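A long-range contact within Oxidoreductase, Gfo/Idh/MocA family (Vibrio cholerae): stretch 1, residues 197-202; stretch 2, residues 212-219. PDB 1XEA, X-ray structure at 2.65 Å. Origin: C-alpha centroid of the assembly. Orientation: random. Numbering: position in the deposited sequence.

Stretch 1 (197-202) LARLDV
Stretch 2, residues 212-219: HASMNRQF

The most distinctive feature of this antiparallel pairing is a charged and polar chain on one sheet face: Ser-214 OG donates a hydrogen bond to Asp-201 OD1 (2.8 Å), while Asp-201 OD2 forms a salt bridge with Arg-199 NH1 (2.6 Å). The carboxylate thus links a cross-strand partner to a neighbor two residues back on its own strand. Supporting rotamers are m for Asp-201 (chi1 -69°), t for Ser-214 (171°), and p,t,t for Arg-199 with chi4 at 74°.

Strands 197-202 and 212-216 run at 169°, their axes approaching to 4.6 Å. Register pairs Arg-199 with Asn-216, Leu-200 with Met-215, Asp-201 with Ser-214 and Val-202 with Ala-213, at CA-CA distances of 4.0, 5.4, 4.6 and 5.2 Å. The alternation identifies wide, hydrogen-bonded pairs: Leu-200 N to Met-215 O is 2.8 Å and Met-215 N to Leu-200 O 3.0 Å; Val-202 N to Ala-213 O is 2.9 Å and Ala-213 N to Val-202 O 2.8 Å. At the narrow pairs, CA-H...O contacts supplement this ladder, with Arg-199 CA 3.1 Å from Met-215 O and Asp-201 CA 3.5 Å from Ala-213 O.

Most strand residues are extended, but Ala-198 has phi/psi -94/-57. Its O still accepts from Arg-217 N (2.8 Å, 136° at hydrogen), extending the bonding beyond the second strand. There Arg-217 (-81/17) and Gln-218 (-134/42) leave the extended conformation, and Gln-218 N bonds Asn-216 OD1 at 2.9 Å.

Leu-200, Val-202, Ala-213 and selenomethionine Met-215 share the apolar face; Leu-200 is t,p, Val-202 t and Met-215 t,t,m. Opposite, Arg-199 CB packs 3.7 Å from Asn-216 CG. His-212 (chi1 t, chi2 -175°) presents its ring edge to Val-202 O, 3.4 Å from CD2.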

# COMPACT_ATOMS: atom_id res chain seq x y z
N LEU A 197 29.90 12.46 3.48
CA LEU A 197 29.34 11.68 2.40
C LEU A 197 27.85 11.58 2.68
O LEU A 197 27.45 11.12 3.76
CB LEU A 197 29.94 10.28 2.36
CG LEU A 197 30.15 9.67 0.96
CD1 LEU A 197 30.36 8.19 1.11
CD2 LEU A 197 28.96 9.96 0.06
N ALA A 198 27.03 12.03 1.73
CA ALA A 198 25.58 12.00 1.86
C ALA A 198 25.01 10.73 1.22
O ALA A 198 24.32 9.96 1.89
CB ALA A 198 24.97 13.25 1.22
N ARG A 199 25.30 10.51 -0.06
CA ARG A 199 24.81 9.31 -0.74
C ARG A 199 25.88 8.68 -1.62
O ARG A 199 26.69 9.39 -2.23
CB ARG A 199 23.58 9.60 -1.59
CG ARG A 199 23.94 10.28 -2.87
CD ARG A 199 22.92 10.08 -3.95
NE ARG A 199 23.43 10.71 -5.16
CZ ARG A 199 24.42 10.21 -5.90
NH1 ARG A 199 25.00 9.07 -5.57
NH2 ARG A 199 24.86 10.87 -6.96
N LEU A 200 25.87 7.35 -1.70
CA LEU A 200 26.83 6.58 -2.48
C LEU A 200 26.07 5.57 -3.34
O LEU A 200 25.16 4.91 -2.86
CB LEU A 200 27.78 5.84 -1.54
CG LEU A 200 28.95 5.06 -2.14
CD1 LEU A 200 29.88 6.02 -2.86
CD2 LEU A 200 29.68 4.33 -1.04
N ASP A 201 26.45 5.46 -4.61
CA ASP A 201 25.79 4.53 -5.52
C ASP A 201 26.76 3.75 -6.37
O ASP A 201 27.36 4.29 -7.31
CB ASP A 201 24.81 5.28 -6.42
CG ASP A 201 23.61 5.82 -5.67
OD1 ASP A 201 22.93 5.03 -4.98
OD2 ASP A 201 23.34 7.04 -5.76
N VAL A 202 26.91 2.47 -6.05
CA VAL A 202 27.81 1.60 -6.79
C VAL A 202 27.01 0.60 -7.60
O VAL A 202 26.18 -0.13 -7.06
CB VAL A 202 28.75 0.83 -5.85
CG1 VAL A 202 29.58 -0.17 -6.64
CG2 VAL A 202 29.65 1.81 -5.12
N HIS A 212 23.47 -3.58 -8.04
CA HIS A 212 23.42 -2.17 -7.64
C HIS A 212 23.22 -1.97 -6.14
O HIS A 212 22.26 -2.46 -5.55
CB HIS A 212 22.28 -1.48 -8.40
CG HIS A 212 22.20 0.00 -8.17
ND1 HIS A 212 21.18 0.78 -8.69
CD2 HIS A 212 23.00 0.85 -7.49
CE1 HIS A 212 21.36 2.04 -8.35
NE2 HIS A 212 22.46 2.11 -7.61
N ALA A 213 24.14 -1.22 -5.54
CA ALA A 213 24.08 -0.91 -4.11
C ALA A 213 23.89 0.59 -4.02
O ALA A 213 24.68 1.36 -4.56
CB ALA A 213 25.36 -1.34 -3.42
N SER A 214 22.84 1.00 -3.32
CA SER A 214 22.50 2.40 -3.19
C SER A 214 22.25 2.78 -1.73
O SER A 214 21.52 2.11 -1.00
CB SER A 214 21.25 2.64 -4.05
OG SER A 214 20.67 3.91 -3.88
N MSE A 215 22.87 3.87 -1.29
CA MSE A 215 22.69 4.33 0.07
C MSE A 215 22.67 5.84 0.12
O MSE A 215 23.67 6.50 -0.16
CB MSE A 215 23.82 3.83 0.96
CG MSE A 215 23.77 4.39 2.37
SE MSE A 215 24.98 3.48 3.57
CE MSE A 215 23.90 1.92 3.93
N ASN A 216 21.52 6.39 0.50
CA ASN A 216 21.38 7.83 0.60
C ASN A 216 21.10 8.12 2.06
O ASN A 216 19.96 8.03 2.51
CB ASN A 216 20.22 8.33 -0.25
CG ASN A 216 20.16 9.83 -0.32
OD1 ASN A 216 20.53 10.51 0.62
ND2 ASN A 216 19.69 10.35 -1.44
N ARG A 217 22.15 8.45 2.80
CA ARG A 217 21.99 8.73 4.22
C ARG A 217 21.48 10.13 4.51
O ARG A 217 21.58 10.62 5.63
CB ARG A 217 23.28 8.43 4.96
CG ARG A 217 23.51 6.95 5.03
CD ARG A 217 24.78 6.61 5.71
NE ARG A 217 24.82 7.12 7.06
CZ ARG A 217 25.76 6.78 7.93
NH1 ARG A 217 26.71 5.93 7.58
NH2 ARG A 217 25.73 7.28 9.16
N GLN A 218 20.94 10.76 3.48
CA GLN A 218 20.35 12.09 3.59
C GLN A 218 19.04 11.98 2.84
O GLN A 218 18.67 12.87 2.08
CB GLN A 218 21.22 13.16 2.94
CG GLN A 218 22.40 13.64 3.77
CD GLN A 218 22.65 15.14 3.59
OE1 GLN A 218 22.70 15.63 2.45
NE2 GLN A 218 22.80 15.86 4.70
N PHE A 219 18.34 10.86 3.05
CA PHE A 219 17.07 10.58 2.39
C PHE A 219 15.92 11.14 3.23
O PHE A 219 16.09 11.43 4.42
CB PHE A 219 16.92 9.06 2.23
CG PHE A 219 15.95 8.64 1.17
CD1 PHE A 219 16.15 8.98 -0.17
CD2 PHE A 219 14.85 7.84 1.49
CE1 PHE A 219 15.29 8.53 -1.16
CE2 PHE A 219 13.99 7.38 0.50
CZ PHE A 219 14.21 7.73 -0.83